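Local coordinates for protein isomaltodextranase (Arthrobacter globiformis, PDB 5AWO) that hydrolyses alpha-1,6-glucosidic linkages of dextran-type polysaccharides, releasing successive isomaltose units from the non-reducing ends of the chains, at residues D276-M281 with N334-A339. Residues are numbered along the deposited sequence; the frame is centred on the assembly and turned at random.
Sequences DRLSGM and NLMVAA
Leu278 CD1 bridges two side chains of helix 326-339, lying 4.4 Å from Leu335 CD2 and 4.5 Å from Met336 CE, so one methyl makes both of the closest approaches. Chi1 of -164° sets CG of Leu278 anti to the backbone N and carries the branched end closer to the second helix than its CB direction alone would bring it. Leu335 points its CB at helix 274-279 and meets Leu278 methyl to methyl. Met336 starts off to the side, but chi1 and chi2 near -60° followed by an extended chi3 of -180° bring CE to Leu278 CD1. The CA atoms of Leu278 and Leu335 stay 9.4 Å apart. Both helices lie in the TIM-barrel domain of this family 27 glycoside hydrolase: helix 274-279 is in the connection after barrel strand 263-265, and helix 326-339 precedes the last strand, 343-345, whose Leu343 also touches Met336. Phe296 and Phe299 of helix 295-302 and Phe410 of strand 405-410 pack on Leu335, extending the buried apolar cluster toward the C-terminal beta sandwich. Asp276 holds the following chain twice, by its O to Gly280 N (2.8 Å) and by OD1 to Met281 N (3.2 Å), the latter from above the carboxylate plane.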
loop_
_atom_site.group_PDB
_atom_site.type_symbol
_atom_site.label_atom_id
_atom_site.label_comp_id
_atom_site.label_asym_id
_atom_site.label_seq_id
_atom_site.Cartn_x
_atom_site.Cartn_y
_atom_site.Cartn_z
ATOM N N ASP A 276 1.723 13.150 -18.417
ATOM C CA ASP A 276 3.104 13.344 -18.046
ATOM C C ASP A 276 3.355 13.017 -16.563
ATOM O O ASP A 276 4.363 12.447 -16.228
ATOM C CB ASP A 276 3.619 14.745 -18.413
ATOM C CG ASP A 276 5.139 14.851 -18.314
ATOM O OD1 ASP A 276 5.853 14.016 -18.895
ATOM O OD2 ASP A 276 5.623 15.725 -17.572
ATOM N N ARG A 277 2.386 13.306 -15.693
ATOM C CA ARG A 277 2.532 12.951 -14.288
ATOM C C ARG A 277 2.265 11.457 -14.039
ATOM O O ARG A 277 2.886 10.876 -13.138
ATOM C CB ARG A 277 1.638 13.809 -13.418
ATOM C CG ARG A 277 2.209 15.221 -13.275
ATOM C CD ARG A 277 3.124 15.281 -12.045
ATOM N NE ARG A 277 4.034 16.369 -12.163
ATOM C CZ ARG A 277 4.872 16.758 -11.240
ATOM N NH1 ARG A 277 4.847 16.230 -10.027
ATOM N NH2 ARG A 277 5.710 17.731 -11.517
ATOM N N LEU A 278 1.419 10.836 -14.846
ATOM C CA LEU A 278 1.150 9.413 -14.690
ATOM C C LEU A 278 2.278 8.517 -15.188
ATOM O O LEU A 278 2.504 7.436 -14.619
ATOM C CB LEU A 278 -0.155 9.044 -15.398
ATOM C CG LEU A 278 -0.769 7.682 -15.011
ATOM C CD1 LEU A 278 -1.494 7.775 -13.679
ATOM C CD2 LEU A 278 -1.696 7.163 -16.103
ATOM N N SER A 279 2.956 8.936 -16.255
ATOM C CA SER A 279 3.863 8.068 -17.001
ATOM C C SER A 279 5.155 8.721 -17.467
ATOM O O SER A 279 6.037 8.028 -17.957
ATOM C CB SER A 279 3.068 7.522 -18.197
ATOM O OG SER A 279 3.742 6.481 -18.888
ATOM N N GLY A 280 5.262 10.036 -17.310
ATOM C CA GLY A 280 6.405 10.799 -17.833
ATOM C C GLY A 280 7.356 11.294 -16.769
ATOM O O GLY A 280 7.646 10.597 -15.785
ATOM N N MET A 281 7.898 12.486 -17.021
ATOM C CA MET A 281 8.875 13.198 -16.174
ATOM C C MET A 281 10.270 12.635 -16.280
ATOM O O MET A 281 11.179 13.292 -16.813
ATOM C CB MET A 281 8.443 13.279 -14.710
ATOM C CG MET A 281 7.155 14.044 -14.509
ATOM S SD MET A 281 6.470 13.865 -12.850
ATOM C CE MET A 281 5.968 12.161 -12.910
ATOM N N ASN A 334 -7.215 2.073 -14.051
ATOM C CA ASN A 334 -6.774 0.686 -14.136
ATOM C C ASN A 334 -5.414 0.461 -13.462
ATOM O O ASN A 334 -5.172 -0.594 -12.838
ATOM C CB ASN A 334 -6.692 0.237 -15.599
ATOM C CG ASN A 334 -8.042 0.018 -16.251
ATOM O OD1 ASN A 334 -9.067 -0.131 -15.574
ATOM N ND2 ASN A 334 -8.055 0.010 -17.590
ATOM N N LEU A 335 -4.513 1.430 -13.555
ATOM C CA LEU A 335 -3.220 1.297 -12.897
ATOM C C LEU A 335 -3.367 1.286 -11.382
ATOM O O LEU A 335 -2.748 0.468 -10.695
ATOM C CB LEU A 335 -2.275 2.440 -13.320
ATOM C CG LEU A 335 -0.880 2.408 -12.681
ATOM C CD1 LEU A 335 -0.088 1.151 -13.011
ATOM C CD2 LEU A 335 -0.068 3.662 -13.097
ATOM N N MET A 336 -4.167 2.200 -10.849
ATOM C CA MET A 336 -4.354 2.262 -9.392
ATOM C C MET A 336 -4.953 0.951 -8.891
ATOM O O MET A 336 -4.510 0.391 -7.875
ATOM C CB MET A 336 -5.254 3.446 -8.977
ATOM C CG MET A 336 -4.779 4.828 -9.427
ATOM S SD MET A 336 -3.131 5.242 -8.823
ATOM C CE MET A 336 -2.999 6.871 -9.549
ATOM N N VAL A 337 -5.959 0.463 -9.602
ATOM C CA VAL A 337 -6.605 -0.782 -9.193
ATOM C C VAL A 337 -5.642 -1.972 -9.327
ATOM O O VAL A 337 -5.523 -2.824 -8.416
ATOM C CB VAL A 337 -7.915 -1.027 -9.977
ATOM C CG1 VAL A 337 -8.463 -2.432 -9.740
ATOM C CG2 VAL A 337 -8.915 0.035 -9.621
ATOM N N ALA A 338 -4.928 -2.068 -10.442
ATOM C CA ALA A 338 -3.982 -3.164 -10.648
ATOM C C ALA A 338 -2.981 -3.253 -9.505
ATOM O O ALA A 338 -2.606 -4.355 -9.062
ATOM C CB ALA A 338 -3.260 -3.014 -11.975
ATOM N N ALA A 339 -2.524 -2.103 -9.016
ATOM C CA ALA A 339 -1.479 -2.076 -8.023
ATOM C C ALA A 339 -1.990 -2.180 -6.579
ATOM O O ALA A 339 -1.182 -2.262 -5.633
ATOM C CB ALA A 339 -0.660 -0.806 -8.195
#